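Side-chain contacts in 2-keto acid:ferredoxin oxidoreductase subunit alpha (Pyrococcus furiosus, PDB 1YD7), which probably takes part in the ferredoxin-dependent oxidation of 2-oxoglutarate to succinyl-CoA, as the alpha subunit of a four-subunit enzyme: residues F40-P45 with I77-G82; E71-S76 with T92-P97; E51-M56 with G65-M70. All blocks are in the same frame, centred on the assembly; numbering follows the deposited sequence.

All three contacts pack a helix on one parallel sheet. Contacts 1 and 2 share helix 73-85, which meets neighbouring strands 40-43 and 90-95. Contact 3 sets helix 52-59 against strand 66-69, the outermost strand on its side of the sheet within this chain. Contact 2 is the most buried. It brings together two threonines, a serine and a glutamate that touch by van der Waals contact, and a hydrogen bond from Thr92 OG1 to Ala42 O ties it to contact 1. Contact 1 is partly buried and apolar, with one aromatic ring against alanines. Contact 3 is also partly buried but grades outward, from a buried methionine to an exposed glutamine. Backbone bonds between strands 40-43 and 66-69 join contacts 1 and 3.

Contact 1. Residues F40-P45 with I77-G82; sequences FYAGYP and IAAAIG
Phe40 and Ala42 of strand 40-43 pack on Ala79 and Ala80 of helix 73-85. The local axes come within 7.7 Å of each other and run nearly antiparallel, at 165°. Phe40 provides the bulk. Its CG lies anti to the backbone N (chi1 -177°), and this swings the ring out from the strand toward the helix. The ring meets the helix backbone obliquely, with the CE2 corner leading. Phe40 CE2 lies 3.7 Å from Ala79 O and equally close to Ala80 CA. Phe40 CZ comes 4.3 Å from Ala79 CB. The next residue of the strand directed toward the helix is Ala42, whose CB lies 4.2 Å from Ala79 CB. Two methyl groups thus meet where the strand and helix are close. The Phe40 side chain also touches Val66 and Ile68 of strand 66-69 and Ala90 of strand 90-95. With an alanine here, a gap would probably open between strand and helix, and the backbone at Ala79 and Ala80 would lose its apolar cover. Helix 73-85 links strand 66-69 to strand 90-95 and passes over strand 40-43, which lies between them. This is the packing of a beta-alpha-beta crossover that passes over an intervening strand.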
loop_
_atom_site.group_PDB
_atom_site.type_symbol
_atom_site.label_atom_id
_atom_site.label_comp_id
_atom_site.label_asym_id
_atom_site.label_seq_id
_atom_site.Cartn_x
_atom_site.Cartn_y
_atom_site.Cartn_z
ATOM N N PHE A 40 -5.885 7.130 2.206
ATOM C CA PHE A 40 -6.839 6.309 2.861
ATOM C C PHE A 40 -6.309 4.901 2.992
ATOM O O PHE A 40 -5.932 4.289 1.981
ATOM C CB PHE A 40 -8.164 6.272 2.056
ATOM C CG PHE A 40 -9.214 5.499 2.732
ATOM C CD1 PHE A 40 -10.121 6.132 3.576
ATOM C CD2 PHE A 40 -9.270 4.126 2.598
ATOM C CE1 PHE A 40 -11.098 5.392 4.247
ATOM C CE2 PHE A 40 -10.227 3.375 3.292
ATOM C CZ PHE A 40 -11.149 4.012 4.099
ATOM N N TYR A 41 -6.356 4.359 4.208
ATOM C CA TYR A 41 -5.888 2.997 4.482
ATOM C C TYR A 41 -6.896 2.305 5.391
ATOM O O TYR A 41 -7.312 2.862 6.414
ATOM C CB TYR A 41 -4.486 3.023 5.150
ATOM C CG TYR A 41 -3.919 1.648 5.517
ATOM C CD1 TYR A 41 -3.050 0.983 4.671
ATOM C CD2 TYR A 41 -4.255 1.026 6.691
ATOM C CE1 TYR A 41 -2.526 -0.268 4.988
ATOM C CE2 TYR A 41 -3.766 -0.231 7.008
ATOM C CZ TYR A 41 -2.892 -0.864 6.155
ATOM O OH TYR A 41 -2.379 -2.100 6.482
ATOM N N ALA A 42 -7.297 1.099 5.034
ATOM C CA ALA A 42 -8.193 0.324 5.883
ATOM C C ALA A 42 -7.595 -1.050 6.113
ATOM O O ALA A 42 -7.120 -1.718 5.177
ATOM C CB ALA A 42 -9.579 0.218 5.264
ATOM N N GLY A 43 -7.588 -1.465 7.375
ATOM C CA GLY A 43 -7.025 -2.748 7.747
ATOM C C GLY A 43 -7.124 -2.971 9.236
ATOM O O GLY A 43 -7.716 -2.166 9.946
ATOM N N TYR A 44 -6.562 -4.098 9.668
ATOM C CA TYR A 44 -6.401 -4.493 11.059
ATOM C C TYR A 44 -4.902 -4.790 11.202
ATOM O O TYR A 44 -4.243 -5.084 10.199
ATOM C CB TYR A 44 -7.250 -5.748 11.363
ATOM C CG TYR A 44 -7.578 -6.011 12.845
ATOM C CD1 TYR A 44 -8.223 -5.040 13.626
ATOM C CD2 TYR A 44 -7.268 -7.247 13.436
ATOM C CE1 TYR A 44 -8.534 -5.261 14.976
ATOM N N PRO A 45 -4.343 -4.704 12.422
ATOM C CA PRO A 45 -3.003 -5.301 12.636
ATOM C C PRO A 45 -2.808 -6.729 12.083
ATOM O O PRO A 45 -3.662 -7.594 12.266
ATOM C CB PRO A 45 -2.864 -5.298 14.150
ATOM C CG PRO A 45 -3.633 -4.075 14.567
ATOM C CD PRO A 45 -4.830 -4.019 13.638
ATOM N N ILE A 77 -11.638 -4.073 2.593
ATOM C CA ILE A 77 -11.606 -3.905 1.142
ATOM C C ILE A 77 -12.809 -3.085 0.642
ATOM O O ILE A 77 -12.629 -2.181 -0.166
ATOM C CB ILE A 77 -11.471 -5.282 0.363
ATOM C CG1 ILE A 77 -11.497 -5.068 -1.149
ATOM C CG2 ILE A 77 -12.581 -6.250 0.682
ATOM C CD1 ILE A 77 -10.373 -4.207 -1.647
ATOM N N ALA A 78 -14.015 -3.380 1.152
ATOM C CA ALA A 78 -15.213 -2.633 0.767
ATOM C C ALA A 78 -15.045 -1.155 1.101
ATOM O O ALA A 78 -15.365 -0.287 0.286
ATOM C CB ALA A 78 -16.473 -3.226 1.426
ATOM N N ALA A 79 -14.427 -0.883 2.250
ATOM C CA ALA A 79 -14.159 0.483 2.682
ATOM C C ALA A 79 -13.177 1.202 1.797
ATOM O O ALA A 79 -13.356 2.400 1.517
ATOM C CB ALA A 79 -13.660 0.485 4.112
ATOM N N ALA A 80 -12.105 0.506 1.391
ATOM C CA ALA A 80 -11.134 1.095 0.459
ATOM C C ALA A 80 -11.769 1.354 -0.928
ATOM O O ALA A 80 -11.483 2.361 -1.568
ATOM C CB ALA A 80 -9.907 0.188 0.334
ATOM N N ILE A 81 -12.644 0.455 -1.371
ATOM C CA ILE A 81 -13.432 0.644 -2.625
ATOM C C ILE A 81 -14.314 1.909 -2.590
ATOM O O ILE A 81 -14.267 2.725 -3.524
ATOM C CB ILE A 81 -14.284 -0.640 -2.977
ATOM C CG1 ILE A 81 -13.365 -1.811 -3.347
ATOM C CG2 ILE A 81 -15.273 -0.385 -4.161
ATOM C CD1 ILE A 81 -14.083 -3.179 -3.372
ATOM N N GLY A 82 -15.066 2.103 -1.498
ATOM C CA GLY A 82 -15.927 3.292 -1.346
ATOM C C GLY A 82 -15.143 4.594 -1.280
ATOM O O GLY A 82 -15.492 5.579 -1.928
#

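Contact 2. Residues E71-S76 with T92-P97; sequences EDEIAS and TATSGP
Ser76 and Glu73, in the first turn of helix 73-85, face Thr92 and Thr94 of strand 90-95, the strand that this helix leads into. Both strand residues direct their CB toward the helix. Ser76 CB rests on Thr92 OG1 at 3.5 Å. Toward the serine, Thr92 OG1 makes just this van der Waals contact; its hydrogen bond is made within the sheet, to Ala42 O of the adjoining strand. Further along, the side chains of Glu73 and Thr94 cross at about a right angle. Glu73 CG lies 3.7 Å from Thr94 OG1, so the aliphatic part of the glutamate makes this contact. Such packing of a helix on the strand that follows it is one half of a beta-alpha-beta unit, here in a domain whose sequence family is that of thiamine diphosphate-binding proteins. The start of the helix is also capped locally. Asp72 is the N-cap, and its OD1 accepts a weak bond from Ile74 N at 3.5 Å. Asp72 O takes two donors, Ser76 N and Ser76 OG, each at 3.2 Å and from opposite faces of the carbonyl plane. The hydroxyl lies 29° out of that plane. Met102 of helix 98-102 touches Glu73, Thr92 and Thr94.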
loop_
_atom_site.group_PDB
_atom_site.type_symbol
_atom_site.label_atom_id
_atom_site.label_comp_id
_atom_site.label_asym_id
_atom_site.label_seq_id
_atom_site.Cartn_x
_atom_site.Cartn_y
_atom_site.Cartn_z
ATOM N N GLU A 71 -11.631 -5.325 11.587
ATOM C CA GLU A 71 -11.166 -6.704 11.694
ATOM C C GLU A 71 -11.481 -7.480 10.439
ATOM O O GLU A 71 -10.599 -8.120 9.872
ATOM C CB GLU A 71 -11.804 -7.424 12.876
ATOM C CG GLU A 71 -11.420 -6.849 14.228
ATOM C CD GLU A 71 -11.125 -7.920 15.277
ATOM O OE1 GLU A 71 -10.436 -8.922 14.954
ATOM O OE2 GLU A 71 -11.570 -7.743 16.428
ATOM N N ASP A 72 -12.737 -7.421 10.009
ATOM C CA ASP A 72 -13.191 -8.202 8.869
ATOM C C ASP A 72 -12.454 -7.748 7.613
ATOM O O ASP A 72 -12.342 -6.549 7.343
ATOM C CB ASP A 72 -14.705 -8.059 8.693
ATOM C CG ASP A 72 -15.308 -9.156 7.829
ATOM O OD1 ASP A 72 -14.568 -10.040 7.333
ATOM O OD2 ASP A 72 -16.544 -9.139 7.649
ATOM N N GLU A 73 -11.935 -8.713 6.861
ATOM C CA GLU A 73 -11.201 -8.434 5.626
ATOM C C GLU A 73 -12.148 -7.902 4.543
ATOM O O GLU A 73 -11.812 -6.981 3.811
ATOM C CB GLU A 73 -10.476 -9.697 5.135
ATOM C CG GLU A 73 -9.343 -10.177 6.054
ATOM C CD GLU A 73 -9.769 -11.190 7.150
ATOM O OE1 GLU A 73 -10.977 -11.517 7.291
ATOM O OE2 GLU A 73 -8.863 -11.667 7.885
ATOM N N ILE A 74 -13.336 -8.490 4.463
ATOM C CA ILE A 74 -14.379 -8.031 3.537
ATOM C C ILE A 74 -14.721 -6.535 3.726
ATOM O O ILE A 74 -14.843 -5.774 2.749
ATOM C CB ILE A 74 -15.636 -8.944 3.651
ATOM C CG1 ILE A 74 -15.328 -10.290 2.982
ATOM C CG2 ILE A 74 -16.849 -8.298 2.992
ATOM C CD1 ILE A 74 -16.519 -11.226 2.824
ATOM N N ALA A 75 -14.804 -6.125 4.984
ATOM C CA ALA A 75 -15.081 -4.747 5.356
ATOM C C ALA A 75 -13.959 -3.781 4.987
ATOM O O ALA A 75 -14.207 -2.671 4.522
ATOM C CB ALA A 75 -15.366 -4.679 6.846
ATOM N N SER A 76 -12.714 -4.199 5.197
ATOM C CA SER A 76 -11.570 -3.341 4.911
ATOM C C SER A 76 -11.453 -3.053 3.419
ATOM O O SER A 76 -11.195 -1.928 3.036
ATOM C CB SER A 76 -10.278 -3.979 5.437
ATOM O OG SER A 76 -10.344 -4.068 6.850
ATOM N N THR A 92 -5.600 -1.275 1.186
ATOM C CA THR A 92 -5.863 -2.128 2.321
ATOM C C THR A 92 -4.764 -3.187 2.353
ATOM O O THR A 92 -4.046 -3.356 1.369
ATOM C CB THR A 92 -7.288 -2.768 2.256
ATOM O OG1 THR A 92 -7.474 -3.671 3.364
ATOM C CG2 THR A 92 -7.524 -3.524 0.932
ATOM N N ALA A 93 -4.629 -3.865 3.491
ATOM C CA ALA A 93 -3.608 -4.895 3.703
ATOM C C ALA A 93 -4.188 -6.114 4.387
ATOM O O ALA A 93 -4.878 -5.989 5.379
ATOM C CB ALA A 93 -2.445 -4.357 4.519
ATOM N N THR A 94 -3.895 -7.293 3.848
ATOM C CA THR A 94 -4.388 -8.544 4.421
ATOM C C THR A 94 -3.276 -9.589 4.460
ATOM O O THR A 94 -2.195 -9.378 3.907
ATOM C CB THR A 94 -5.640 -9.078 3.672
ATOM O OG1 THR A 94 -6.076 -10.289 4.298
ATOM C CG2 THR A 94 -5.362 -9.321 2.176
ATOM N N SER A 95 -3.545 -10.696 5.153
ATOM C CA SER A 95 -2.538 -11.741 5.367
ATOM C C SER A 95 -3.143 -13.148 5.285
ATOM O O SER A 95 -4.288 -13.361 5.680
ATOM C CB SER A 95 -1.842 -11.538 6.721
ATOM O OG SER A 95 -0.557 -12.139 6.724
ATOM N N GLY A 96 -2.364 -14.087 4.748
ATOM C CA GLY A 96 -2.748 -15.498 4.690
ATOM C C GLY A 96 -4.104 -15.761 4.045
ATOM O O GLY A 96 -4.257 -15.551 2.835
ATOM N N PRO A 97 -5.102 -16.205 4.848
ATOM C CA PRO A 97 -6.421 -16.511 4.282
ATOM C C PRO A 97 -7.195 -15.263 3.851
ATOM O O PRO A 97 -8.026 -15.330 2.943
ATOM C CB PRO A 97 -7.164 -17.210 5.438
ATOM C CG PRO A 97 -6.163 -17.405 6.529
ATOM C CD PRO A 97 -5.078 -16.412 6.308
#

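Contact 3. Residues E51-M56 with G65-M70; sequences EIFEAM and GVVIQM
Helix 52-56, with Phe53 and Met56, crosses strand 66-69, with Val67 and Gln69, at 137° between their chain directions, and the axes approach to 9.7 Å. The CB of Val67 is directed toward the helix, and its two methyls serve both helix residues. One methyl goes to each. Val67 CG1 comes obliquely to the phenylalanine ring, 3.9 Å from Phe53 CE1. Val67 CG2 sits against the helix backbone, 3.3 Å from Met56 O, and also 4.1 Å from Met56 CB. Past CB the Met56 chain, modelled as selenomethionine, bends at its second and third torsions and leads away from the strand. With chi1 at -179° the Phe53 ring extends away from its own backbone N and reaches across to the strand. There it also meets Gln69, whose extended chain crosses it at about a right angle. Gln69 OE1 lies 3.5 Å from Phe53 CZ, and the amide and ring planes are 71° apart. Gln69 CB touches the same Phe53 CZ at 4.0 Å. The CE1-CZ end of the ring thus meets both a valine methyl and the glutamine chain from CB to OE1. Helix 52-59 joins strand 40-43 to its parallel neighbour 66-69 in a beta-alpha-beta unit. Pro45, after the first strand, also packs on Phe53 and Gln69, while Met56 reaches Tyr41 of strand 40-43 and Ala30 of helix 25-36.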
loop_
_atom_site.group_PDB
_atom_site.type_symbol
_atom_site.label_atom_id
_atom_site.label_comp_id
_atom_site.label_asym_id
_atom_site.label_seq_id
_atom_site.Cartn_x
_atom_site.Cartn_y
_atom_site.Cartn_z
ATOM N N GLU A 51 4.162 -5.075 9.844
ATOM C CA GLU A 51 4.128 -3.896 10.691
ATOM C C GLU A 51 3.501 -2.679 10.001
ATOM O O GLU A 51 3.611 -1.556 10.489
ATOM C CB GLU A 51 5.564 -3.519 11.120
ATOM C CG GLU A 51 6.467 -4.683 11.553
ATOM C CD GLU A 51 5.819 -5.635 12.559
ATOM O OE1 GLU A 51 5.034 -5.149 13.411
ATOM O OE2 GLU A 51 6.084 -6.871 12.474
ATOM N N ILE A 52 2.860 -2.885 8.860
ATOM C CA ILE A 52 2.350 -1.760 8.063
ATOM C C ILE A 52 1.213 -0.984 8.704
ATOM O O ILE A 52 1.143 0.235 8.579
ATOM C CB ILE A 52 2.001 -2.185 6.602
ATOM C CG1 ILE A 52 1.490 -0.984 5.834
ATOM C CG2 ILE A 52 1.000 -3.285 6.567
ATOM C CD1 ILE A 52 1.666 -1.114 4.405
ATOM N N PHE A 53 0.332 -1.657 9.427
ATOM C CA PHE A 53 -0.784 -0.953 10.058
ATOM C C PHE A 53 -0.278 0.191 10.947
ATOM O O PHE A 53 -0.748 1.351 10.842
ATOM C CB PHE A 53 -1.675 -1.910 10.863
ATOM C CG PHE A 53 -2.831 -1.224 11.502
ATOM C CD1 PHE A 53 -4.079 -1.205 10.882
ATOM C CD2 PHE A 53 -2.661 -0.527 12.707
ATOM C CE1 PHE A 53 -5.145 -0.529 11.464
ATOM C CE2 PHE A 53 -3.712 0.158 13.285
ATOM C CZ PHE A 53 -4.962 0.159 12.663
ATOM N N GLU A 54 0.683 -0.135 11.820
ATOM C CA GLU A 54 1.219 0.824 12.797
ATOM C C GLU A 54 1.927 1.985 12.144
ATOM O O GLU A 54 1.899 3.091 12.656
ATOM C CB GLU A 54 2.177 0.143 13.787
ATOM C CG GLU A 54 1.503 -0.879 14.682
ATOM N N ALA A 55 2.606 1.744 11.033
ATOM C CA ALA A 55 3.302 2.836 10.352
ATOM C C ALA A 55 2.272 3.790 9.757
ATOM O O ALA A 55 2.414 4.997 9.883
ATOM C CB ALA A 55 4.231 2.289 9.278
HETATM N N MSE A 56 1.221 3.230 9.147
HETATM C CA MSE A 56 0.112 4.022 8.567
HETATM C C MSE A 56 -0.708 4.731 9.659
HETATM O O MSE A 56 -1.030 5.921 9.521
HETATM C CB MSE A 56 -0.796 3.131 7.700
HETATM C CG MSE A 56 -0.081 2.487 6.518
HETATM SE SE MSE A 56 0.730 3.814 5.310
HETATM C CE MSE A 56 -0.782 4.038 3.972
ATOM N N GLY A 65 -4.579 12.213 6.287
ATOM C CA GLY A 65 -5.064 10.982 5.743
ATOM C C GLY A 65 -5.758 10.239 6.846
ATOM O O GLY A 65 -5.810 10.708 7.983
ATOM N N VAL A 66 -6.228 9.043 6.515
ATOM C CA VAL A 66 -7.206 8.328 7.304
ATOM C C VAL A 66 -6.709 6.921 7.398
ATOM O O VAL A 66 -6.307 6.343 6.380
ATOM C CB VAL A 66 -8.588 8.338 6.524
ATOM C CG1 VAL A 66 -9.561 7.309 7.042
ATOM C CG2 VAL A 66 -9.223 9.720 6.549
ATOM N N VAL A 67 -6.739 6.360 8.603
ATOM C CA VAL A 67 -6.636 4.929 8.820
ATOM C C VAL A 67 -7.931 4.471 9.490
ATOM O O VAL A 67 -8.304 4.979 10.535
ATOM C CB VAL A 67 -5.426 4.566 9.714
ATOM C CG1 VAL A 67 -5.346 3.071 9.963
ATOM C CG2 VAL A 67 -4.168 5.048 9.056
ATOM N N ILE A 68 -8.617 3.532 8.869
ATOM C CA ILE A 68 -9.821 2.963 9.415
ATOM C C ILE A 68 -9.433 1.556 9.849
ATOM O O ILE A 68 -8.808 0.814 9.100
ATOM C CB ILE A 68 -10.974 2.950 8.345
ATOM C CG1 ILE A 68 -11.388 4.371 7.982
ATOM C CG2 ILE A 68 -12.205 2.189 8.827
ATOM C CD1 ILE A 68 -11.587 5.302 9.163
ATOM N N GLN A 69 -9.774 1.195 11.070
ATOM C CA GLN A 69 -9.417 -0.101 11.588
ATOM C C GLN A 69 -10.633 -1.007 11.514
ATOM O O GLN A 69 -11.687 -0.664 12.019
ATOM C CB GLN A 69 -8.896 0.026 13.020
ATOM C CG GLN A 69 -8.630 -1.314 13.667
ATOM C CD GLN A 69 -7.792 -1.215 14.926
ATOM O OE1 GLN A 69 -7.310 -0.138 15.295
ATOM N NE2 GLN A 69 -7.611 -2.348 15.590
HETATM N N MSE A 70 -10.497 -2.156 10.872
HETATM C CA MSE A 70 -11.618 -3.067 10.720
HETATM C C MSE A 70 -11.102 -4.483 10.701
HETATM O O MSE A 70 -10.249 -4.804 9.882
HETATM C CB MSE A 70 -12.360 -2.772 9.420
HETATM C CG MSE A 70 -13.652 -2.005 9.616
HETATM SE SE MSE A 70 -14.220 -0.990 8.025
HETATM C CE MSE A 70 -15.937 -0.362 8.822
#